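Local coordinates for sphingomyelinase-c (Listeria ivanovii, PDB 1ZWX), which adopts the two-sheet sandwich fold of the DNase I-like endonuclease/exonuclease/phosphatase family, at residues G9-T14 with I189-G194; N46-I51 with I138-K143; E174-I179 with F251-H256. All blocks are in the same frame, centred on the assembly; numbering follows the deposited sequence.

Contact 1: G9-T14 with I189-G194; sequences GNFKIT and IIFIGG
Phe191 is the residue of 189-194 that meets both Phe11 and Ile13, and the strand leading to it already shapes one side of its ring. Ile189 comes first: its CG1 sits 3.9 Å above the plane of the Phe191 ring, offset toward the rim. Ile190 and Ile192 lie on the other face of their sheet, against helix 161-182. Between them Phe191 has its CG anti to the carbonyl carbon (chi1 -61°), which sends the ring across to 9-14. On the face opposite Ile189 it receives the methyl CD1 of Ile13, 3.6 Å from the ring centroid and 18° off the normal, a well-formed CH-pi contact. The far end of the ring slips past Phe11, with Phe191 CE1 3.6 Å from Phe11 CD2. These planes differ by just 14°, but with centroids 5.4 Å apart the rings have slid past each other and barely overlap. Ile13 CD1 also lies at the edge of the Phe11 ring, joining all three side chains. Tyr145 stacks on Phe11, and Trp262 meets Phe191. At Gly193, which has no side chain, the CA atom is 8.8 Å from Ile13 CA. Strand 12-20, with Phe11 in its lead-in, is in one sheet of the sandwich and strand 189-193 in the other; they are held together by dispersion and the fit of methyl and ring surfaces, without any polar group to fix direction.

Contact 2: N46-I51 with I138-K143; sequences NNDVVI and IMKNGK
The carboxylate of Asp48 is the flat group that meets the other segment, and Lys140 NZ approaches its OD1 from above one face, 39° out of the plane, in a salt bridge of 3.0 Å. Lys140 CE lies over the same face, 3.4 Å from Asp48 OD1, and the Phe11 ring is on that side too. At the edge, almost level with the carboxylate, Lys12 N donates to OD2. The other contributor is the tip of a beta hairpin: strands 132-140 and 143-151 are joined by a type I' turn through Asn141 and Gly142, and this hairpin from one sheet of the DNase I-like sandwich reaches Asp48, just before strand 49-55 of the other. Both backbone bonds expected of a two-residue hairpin are present, Lys140 N to Lys143 O at 2.8 Å and Lys143 N to Lys140 O at 3.0 Å. From this end the Lys140 chain runs fully extended, with CG anti to its backbone N (chi1 -177°), roughly perpendicular to the Asp48 side chain. Asp48 is buried and heavily engaged: OD1 also accepts from Trp109 NE1, so the lysine adds a charged partner to a carboxylate already fixed by two N-H groups. This concentration of donors would be expected to favour the ionised acid. Deeper between the sheets the contact turns apolar, where Val49 faces Ile138 beside Tyr145 and Ile147. The approach there is looser, Val49 CG2 lying 4.3 Å from Ile138 CD1.

Contact 3: E174-I179 with F251-H256; sequences EIQTFI and FVENGH
Bends at the second torsion bring Gln176 and Glu253 together: chi2 of -55° curls the glutamine chain so that its end approaches 251-256, while chi2 of -98° folds the glutamate chain and presents its OE2. The two side chains meet from facing sides, and Gln176 NE2 donates to Glu253 OE2 at 2.7 Å. The bond uses the anti lone pair, away from OE1, and the amide and carboxylate planes are nearly coplanar, 23° apart. Gln176 NE2 also donates to Leu212 O, which gives the amide a second tether. The other oxygen serves its own segment. Glu253 OE1 accepts from Gly255 N at 2.9 Å and from His256 ND1 at 2.8 Å, and these donors arrive over opposite faces of the carboxylate, so the buried side chain braces the type I turn from Glu253 to His256. In the fold, this turn follows strand 248-252 at the margin of its sheet, and helix 161-182 covers the outer face of that sheet in the DNase I-like sandwich. Ile179 supplies the apolar half of the contact. Its CD1 lies 4.2 Å from Glu253 CG, its CG2 lies 4.3 Å from His256 CE1, and it also packs on Ile190 and Ile192. The imidazole of His256 is held at its far nitrogen as well, where NE2 is hydrogen-bonded to Ile184 O.

How the contacts relate
All three contacts are largely buried, but their chemistry shifts with position. Contact 1, its centre about 12 Å from the centre of the chain, lies between the two sheets and is wholly apolar. Contact 2, its centre about 17 Å from that point, spans the same sheets by the hairpin tip ending strand 132-140, where a partly exposed lysine can join a charge pair. Contact 3, its centre about 16 Å from it, joins helix 161-182 to the turn following strand 248-252 and uses a neutral amide on a carboxylate. Contacts 1 and 2 sit on adjacent strands, 12-20 and 49-55, linked by Lys12 and Thr14; contacts 1 and 3 on adjacent strands, 189-193 and 248-252, paired through Ile190 and Ile192. Contacts 2 and 3 do not touch.

Contact 1: G9-T14 with I189-G194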
loop_
_atom_site.group_PDB
_atom_site.type_symbol
_atom_site.label_atom_id
_atom_site.label_comp_id
_atom_site.label_asym_id
_atom_site.label_seq_id
_atom_site.Cartn_x
_atom_site.Cartn_y
_atom_site.Cartn_z
ATOM N N GLY A 9 -15.873 12.856 -8.325
ATOM C CA GLY A 9 -15.268 13.778 -9.271
ATOM C C GLY A 9 -13.911 13.292 -9.721
ATOM O O GLY A 9 -13.706 12.085 -9.864
ATOM N N ASN A 10 -12.990 14.223 -9.954
ATOM C CA ASN A 10 -11.657 13.862 -10.416
ATOM C C ASN A 10 -10.767 13.613 -9.192
ATOM O O ASN A 10 -9.917 14.472 -8.844
ATOM C CB ASN A 10 -11.063 14.936 -11.341
ATOM C CG ASN A 10 -9.655 14.571 -11.852
ATOM O OD1 ASN A 10 -9.114 13.486 -11.557
ATOM N ND2 ASN A 10 -9.058 15.483 -12.617
ATOM N N PHE A 11 -11.010 12.471 -8.522
ATOM C CA PHE A 11 -10.210 12.033 -7.374
ATOM C C PHE A 11 -9.260 10.955 -7.817
ATOM O O PHE A 11 -9.647 10.033 -8.544
ATOM C CB PHE A 11 -11.073 11.487 -6.259
ATOM C CG PHE A 11 -10.459 11.625 -4.892
ATOM C CD1 PHE A 11 -10.433 12.868 -4.256
ATOM C CD2 PHE A 11 -9.894 10.508 -4.234
ATOM C CE1 PHE A 11 -9.888 13.013 -2.988
ATOM C CE2 PHE A 11 -9.352 10.641 -2.956
ATOM C CZ PHE A 11 -9.323 11.889 -2.324
ATOM N N LYS A 12 -8.017 11.079 -7.355
ATOM C CA LYS A 12 -6.928 10.239 -7.817
ATOM C C LYS A 12 -6.042 9.831 -6.628
ATOM O O LYS A 12 -5.598 10.684 -5.844
ATOM C CB LYS A 12 -6.139 11.007 -8.850
ATOM C CG LYS A 12 -5.032 10.246 -9.513
ATOM C CD LYS A 12 -4.650 10.960 -10.774
ATOM C CE LYS A 12 -3.171 10.989 -10.934
ATOM N NZ LYS A 12 -2.751 12.113 -11.849
ATOM N N ILE A 13 -5.791 8.522 -6.516
ATOM C CA ILE A 13 -4.998 7.940 -5.415
ATOM C C ILE A 13 -3.933 7.077 -6.076
ATOM O O ILE A 13 -4.230 6.333 -7.012
ATOM C CB ILE A 13 -5.861 7.031 -4.508
ATOM C CG1 ILE A 13 -7.005 7.818 -3.890
ATOM C CG2 ILE A 13 -5.003 6.373 -3.378
ATOM C CD1 ILE A 13 -8.037 6.959 -3.257
ATOM N N THR A 14 -2.692 7.195 -5.616
ATOM C CA THR A 14 -1.639 6.296 -6.081
ATOM C C THR A 14 -1.217 5.478 -4.861
ATOM O O THR A 14 -1.105 6.007 -3.760
ATOM C CB THR A 14 -0.442 7.056 -6.714
ATOM O OG1 THR A 14 -0.840 7.581 -7.977
ATOM C CG2 THR A 14 0.754 6.129 -6.975
ATOM N N ILE A 189 -17.797 8.643 0.156
ATOM C CA ILE A 189 -17.024 7.586 -0.491
ATOM C C ILE A 189 -15.912 7.042 0.431
ATOM O O ILE A 189 -15.288 7.793 1.181
ATOM C CB ILE A 189 -16.454 8.055 -1.836
ATOM C CG1 ILE A 189 -15.850 6.880 -2.637
ATOM C CG2 ILE A 189 -15.444 9.247 -1.622
ATOM C CD1 ILE A 189 -15.674 7.098 -4.154
ATOM N N ILE A 190 -15.706 5.715 0.367
ATOM C CA ILE A 190 -14.625 5.034 1.096
ATOM C C ILE A 190 -13.780 4.274 0.070
ATOM O O ILE A 190 -14.305 3.509 -0.774
ATOM C CB ILE A 190 -15.147 4.056 2.162
ATOM C CG1 ILE A 190 -16.152 4.726 3.082
ATOM C CG2 ILE A 190 -13.964 3.415 2.958
ATOM C CD1 ILE A 190 -16.789 3.776 4.086
ATOM N N PHE A 191 -12.468 4.514 0.141
ATOM C CA PHE A 191 -11.495 3.794 -0.668
ATOM C C PHE A 191 -10.693 2.872 0.264
ATOM O O PHE A 191 -10.462 3.186 1.443
ATOM C CB PHE A 191 -10.517 4.740 -1.341
ATOM C CG PHE A 191 -11.138 5.731 -2.289
ATOM C CD1 PHE A 191 -11.478 7.008 -1.850
ATOM C CD2 PHE A 191 -11.308 5.408 -3.634
ATOM C CE1 PHE A 191 -12.021 7.951 -2.743
ATOM C CE2 PHE A 191 -11.848 6.340 -4.536
ATOM C CZ PHE A 191 -12.177 7.630 -4.075
ATOM N N ILE A 192 -10.309 1.724 -0.273
ATOM C CA ILE A 192 -9.498 0.749 0.473
ATOM C C ILE A 192 -8.413 0.355 -0.509
ATOM O O ILE A 192 -8.683 -0.163 -1.576
ATOM C CB ILE A 192 -10.296 -0.520 0.938
ATOM C CG1 ILE A 192 -11.500 -0.169 1.822
ATOM C CG2 ILE A 192 -9.349 -1.492 1.743
ATOM C CD1 ILE A 192 -12.495 -1.394 1.985
ATOM N N GLY A 193 -7.162 0.649 -0.165
ATOM C CA GLY A 193 -6.071 0.380 -1.100
ATOM C C GLY A 193 -4.783 -0.093 -0.437
ATOM O O GLY A 193 -4.590 0.052 0.765
ATOM N N GLY A 194 -3.906 -0.650 -1.258
ATOM C CA GLY A 194 -2.596 -1.124 -0.805
ATOM C C GLY A 194 -2.305 -2.500 -1.361
ATOM O O GLY A 194 -2.929 -2.941 -2.324
#

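Contact 2: N46-I51 with I138-K143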
loop_
_atom_site.group_PDB
_atom_site.type_symbol
_atom_site.label_atom_id
_atom_site.label_comp_id
_atom_site.label_asym_id
_atom_site.label_seq_id
_atom_site.Cartn_x
_atom_site.Cartn_y
_atom_site.Cartn_z
ATOM N N ASN A 46 0.726 14.994 -8.741
ATOM C CA ASN A 46 -0.649 15.137 -9.212
ATOM C C ASN A 46 -1.654 14.123 -8.645
ATOM O O ASN A 46 -2.632 13.767 -9.320
ATOM C CB ASN A 46 -0.702 15.134 -10.741
ATOM C CG ASN A 46 0.273 16.108 -11.360
ATOM O OD1 ASN A 46 0.408 17.265 -10.899
ATOM N ND2 ASN A 46 0.999 15.640 -12.398
ATOM N N ASN A 47 -1.430 13.672 -7.408
ATOM C CA ASN A 47 -2.404 12.801 -6.740
ATOM C C ASN A 47 -3.147 13.594 -5.696
ATOM O O ASN A 47 -2.588 14.529 -5.138
ATOM C CB ASN A 47 -1.668 11.606 -6.064
ATOM C CG ASN A 47 -1.002 10.697 -7.081
ATOM O OD1 ASN A 47 0.246 10.676 -7.230
ATOM N ND2 ASN A 47 -1.811 9.972 -7.828
ATOM N N ASP A 48 -4.367 13.193 -5.363
ATOM C CA ASP A 48 -5.011 13.717 -4.182
ATOM C C ASP A 48 -4.433 13.111 -2.921
ATOM O O ASP A 48 -4.264 13.783 -1.907
ATOM C CB ASP A 48 -6.524 13.479 -4.275
ATOM C CG ASP A 48 -7.148 14.295 -5.399
ATOM O OD1 ASP A 48 -7.183 15.533 -5.266
ATOM O OD2 ASP A 48 -7.508 13.719 -6.431
ATOM N N VAL A 49 -4.151 11.802 -2.990
ATOM C CA VAL A 49 -3.763 11.008 -1.821
ATOM C C VAL A 49 -2.751 9.959 -2.319
ATOM O O VAL A 49 -2.848 9.453 -3.464
ATOM C CB VAL A 49 -5.011 10.305 -1.145
ATOM C CG1 VAL A 49 -4.571 9.274 -0.103
ATOM C CG2 VAL A 49 -5.948 11.332 -0.475
ATOM N N VAL A 50 -1.754 9.665 -1.488
ATOM C CA VAL A 50 -0.783 8.604 -1.822
ATOM C C VAL A 50 -0.747 7.637 -0.657
ATOM O O VAL A 50 -0.673 8.046 0.513
ATOM C CB VAL A 50 0.662 9.144 -2.055
ATOM C CG1 VAL A 50 1.683 7.955 -2.144
ATOM C CG2 VAL A 50 0.751 9.955 -3.352
ATOM N N ILE A 51 -0.827 6.342 -0.973
ATOM C CA ILE A 51 -0.764 5.286 0.061
ATOM C C ILE A 51 0.591 4.620 -0.074
ATOM O O ILE A 51 0.964 4.243 -1.165
ATOM C CB ILE A 51 -1.862 4.205 -0.156
ATOM C CG1 ILE A 51 -3.257 4.828 0.026
ATOM C CG2 ILE A 51 -1.613 2.978 0.807
ATOM C CD1 ILE A 51 -4.426 3.849 -0.382
ATOM N N ILE A 138 -10.231 12.988 4.795
ATOM C CA ILE A 138 -9.709 14.245 4.277
ATOM C C ILE A 138 -10.894 15.090 3.801
ATOM O O ILE A 138 -11.956 14.551 3.462
ATOM C CB ILE A 138 -8.692 14.072 3.089
ATOM C CG1 ILE A 138 -9.324 13.415 1.878
ATOM C CG2 ILE A 138 -7.417 13.237 3.517
ATOM C CD1 ILE A 138 -9.041 14.160 0.587
ATOM N N MET A 139 -10.672 16.401 3.726
ATOM C CA MET A 139 -11.630 17.324 3.095
ATOM C C MET A 139 -10.994 17.950 1.880
ATOM O O MET A 139 -9.909 18.584 1.976
ATOM C CB MET A 139 -12.047 18.391 4.103
ATOM C CG MET A 139 -12.831 17.862 5.294
ATOM S SD MET A 139 -14.469 17.228 4.744
ATOM C CE MET A 139 -15.209 18.726 4.089
ATOM N N LYS A 140 -11.652 17.766 0.740
ATOM C CA LYS A 140 -11.252 18.391 -0.496
ATOM C C LYS A 140 -12.387 19.351 -0.938
ATOM O O LYS A 140 -13.453 18.904 -1.359
ATOM C CB LYS A 140 -10.985 17.355 -1.581
ATOM C CG LYS A 140 -10.480 17.937 -2.909
ATOM C CD LYS A 140 -10.378 16.873 -3.991
ATOM C CE LYS A 140 -9.967 17.451 -5.345
ATOM N NZ LYS A 140 -9.737 16.487 -6.449
ATOM N N ASN A 141 -12.136 20.653 -0.824
ATOM C CA ASN A 141 -13.060 21.673 -1.345
ATOM C C ASN A 141 -14.495 21.451 -0.852
ATOM O O ASN A 141 -15.431 21.461 -1.656
ATOM C CB ASN A 141 -12.985 21.720 -2.871
ATOM C CG ASN A 141 -11.571 22.056 -3.388
ATOM O OD1 ASN A 141 -10.818 22.772 -2.731
ATOM N ND2 ASN A 141 -11.203 21.502 -4.548
ATOM N N GLY A 142 -14.642 21.191 0.447
ATOM C CA GLY A 142 -15.948 21.095 1.102
ATOM C C GLY A 142 -16.522 19.685 1.106
ATOM O O GLY A 142 -17.645 19.455 1.611
ATOM N N LYS A 143 -15.743 18.748 0.562
ATOM C CA LYS A 143 -16.221 17.381 0.333
ATOM C C LYS A 143 -15.340 16.351 1.049
ATOM O O LYS A 143 -14.113 16.387 0.927
ATOM C CB LYS A 143 -16.229 17.118 -1.170
ATOM C CG LYS A 143 -17.235 17.999 -1.926
ATOM C CD LYS A 143 -17.075 17.888 -3.435
ATOM C CE LYS A 143 -15.716 18.373 -3.886
ATOM N NZ LYS A 143 -15.416 18.087 -5.323
#

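Contact 3: E174-I179 with F251-H256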
loop_
_atom_site.group_PDB
_atom_site.type_symbol
_atom_site.label_atom_id
_atom_site.label_comp_id
_atom_site.label_asym_id
_atom_site.label_seq_id
_atom_site.Cartn_x
_atom_site.Cartn_y
_atom_site.Cartn_z
ATOM N N GLU A 174 -11.210 -7.489 9.818
ATOM C CA GLU A 174 -10.845 -6.377 10.714
ATOM C C GLU A 174 -11.159 -5.023 10.070
ATOM O O GLU A 174 -11.655 -4.143 10.748
ATOM C CB GLU A 174 -9.380 -6.447 11.163
ATOM C CG GLU A 174 -9.078 -7.657 12.085
ATOM C CD GLU A 174 -7.715 -7.554 12.789
ATOM O OE1 GLU A 174 -7.336 -6.448 13.186
ATOM O OE2 GLU A 174 -7.023 -8.585 12.936
ATOM N N ILE A 175 -10.885 -4.899 8.776
ATOM C CA ILE A 175 -11.136 -3.670 8.019
ATOM C C ILE A 175 -12.658 -3.400 7.928
ATOM O O ILE A 175 -13.135 -2.296 8.228
ATOM C CB ILE A 175 -10.507 -3.762 6.657
ATOM C CG1 ILE A 175 -8.947 -3.722 6.776
ATOM C CG2 ILE A 175 -11.014 -2.659 5.702
ATOM C CD1 ILE A 175 -8.262 -4.048 5.460
ATOM N N GLN A 176 -13.413 -4.425 7.548
ATOM C CA GLN A 176 -14.876 -4.247 7.454
ATOM C C GLN A 176 -15.523 -3.980 8.784
ATOM O O GLN A 176 -16.468 -3.210 8.844
ATOM C CB GLN A 176 -15.546 -5.410 6.736
ATOM C CG GLN A 176 -15.892 -5.133 5.270
ATOM C CD GLN A 176 -16.768 -3.878 5.047
ATOM O OE1 GLN A 176 -17.674 -3.583 5.819
ATOM N NE2 GLN A 176 -16.473 -3.142 3.977
ATOM N N THR A 177 -15.053 -4.603 9.861
ATOM C CA THR A 177 -15.590 -4.344 11.193
ATOM C C THR A 177 -15.377 -2.886 11.595
ATOM O O THR A 177 -16.250 -2.239 12.220
ATOM C CB THR A 177 -14.937 -5.284 12.235
ATOM O OG1 THR A 177 -15.349 -6.623 11.963
ATOM C CG2 THR A 177 -15.293 -4.943 13.663
ATOM N N PHE A 178 -14.206 -2.372 11.234
ATOM C CA PHE A 178 -13.870 -0.988 11.568
ATOM C C PHE A 178 -14.807 -0.055 10.803
ATOM O O PHE A 178 -15.388 0.831 11.412
ATOM C CB PHE A 178 -12.371 -0.718 11.286
ATOM C CG PHE A 178 -12.019 0.741 11.228
ATOM C CD1 PHE A 178 -11.708 1.431 12.389
ATOM C CD2 PHE A 178 -12.005 1.417 10.009
ATOM C CE1 PHE A 178 -11.397 2.788 12.345
ATOM C CE2 PHE A 178 -11.691 2.782 9.950
ATOM C CZ PHE A 178 -11.397 3.458 11.129
ATOM N N ILE A 179 -14.960 -0.274 9.495
ATOM C CA ILE A 179 -15.847 0.498 8.628
ATOM C C ILE A 179 -17.304 0.485 9.138
ATOM O O ILE A 179 -17.979 1.533 9.170
ATOM C CB ILE A 179 -15.812 0.008 7.160
ATOM C CG1 ILE A 179 -14.430 0.216 6.528
ATOM C CG2 ILE A 179 -16.899 0.698 6.316
ATOM C CD1 ILE A 179 -14.296 -0.239 5.101
ATOM N N PHE A 251 -9.576 0.034 -4.215
ATOM C CA PHE A 251 -10.999 -0.278 -4.409
ATOM C C PHE A 251 -11.880 0.821 -3.865
ATOM O O PHE A 251 -11.489 1.563 -2.990
ATOM C CB PHE A 251 -11.385 -1.523 -3.594
ATOM C CG PHE A 251 -10.737 -2.812 -4.062
ATOM C CD1 PHE A 251 -9.890 -3.519 -3.195
ATOM C CD2 PHE A 251 -10.997 -3.338 -5.337
ATOM C CE1 PHE A 251 -9.289 -4.765 -3.601
ATOM C CE2 PHE A 251 -10.398 -4.552 -5.773
ATOM C CZ PHE A 251 -9.540 -5.276 -4.882
ATOM N N VAL A 252 -13.124 0.839 -4.340
ATOM C CA VAL A 252 -14.182 1.640 -3.753
ATOM C C VAL A 252 -15.105 0.711 -2.984
ATOM O O VAL A 252 -15.492 -0.349 -3.502
ATOM C CB VAL A 252 -14.971 2.382 -4.867
ATOM C CG1 VAL A 252 -16.193 3.054 -4.251
ATOM C CG2 VAL A 252 -14.076 3.403 -5.573
ATOM N N GLU A 253 -15.442 1.072 -1.763
ATOM C CA GLU A 253 -16.330 0.254 -0.960
ATOM C C GLU A 253 -17.792 0.343 -1.453
ATOM O O GLU A 253 -18.278 1.441 -1.760
ATOM C CB GLU A 253 -16.224 0.621 0.505
ATOM C CG GLU A 253 -16.525 -0.553 1.503
ATOM C CD GLU A 253 -17.954 -0.538 2.054
ATOM O OE1 GLU A 253 -18.723 0.405 1.751
ATOM O OE2 GLU A 253 -18.306 -1.451 2.827
ATOM N N ASN A 254 -18.490 -0.806 -1.486
ATOM C CA ASN A 254 -19.791 -0.889 -2.182
ATOM C C ASN A 254 -20.982 -0.330 -1.425
ATOM O O ASN A 254 -21.991 0.013 -2.041
ATOM C CB ASN A 254 -20.107 -2.328 -2.666
ATOM C CG ASN A 254 -19.350 -2.706 -3.947
ATOM O OD1 ASN A 254 -18.898 -1.860 -4.717
ATOM N ND2 ASN A 254 -19.203 -4.011 -4.172
ATOM N N GLY A 255 -20.907 -0.253 -0.111
ATOM C CA GLY A 255 -22.054 0.243 0.640
ATOM C C GLY A 255 -22.127 1.774 0.719
ATOM O O GLY A 255 -23.055 2.329 1.298
ATOM N N HIS A 256 -21.143 2.448 0.139
ATOM C CA HIS A 256 -21.020 3.898 0.255
ATOM C C HIS A 256 -20.939 4.523 -1.119
ATOM O O HIS A 256 -21.078 3.824 -2.130
ATOM C CB HIS A 256 -19.816 4.245 1.127
ATOM C CG HIS A 256 -20.007 3.866 2.550
ATOM N ND1 HIS A 256 -20.005 2.555 2.970
ATOM C CD2 HIS A 256 -20.251 4.613 3.648
ATOM C CE1 HIS A 256 -20.208 2.512 4.274
ATOM N NE2 HIS A 256 -20.356 3.749 4.710
HETATM O O HOH W 1 -19.648 2.838 7.999
#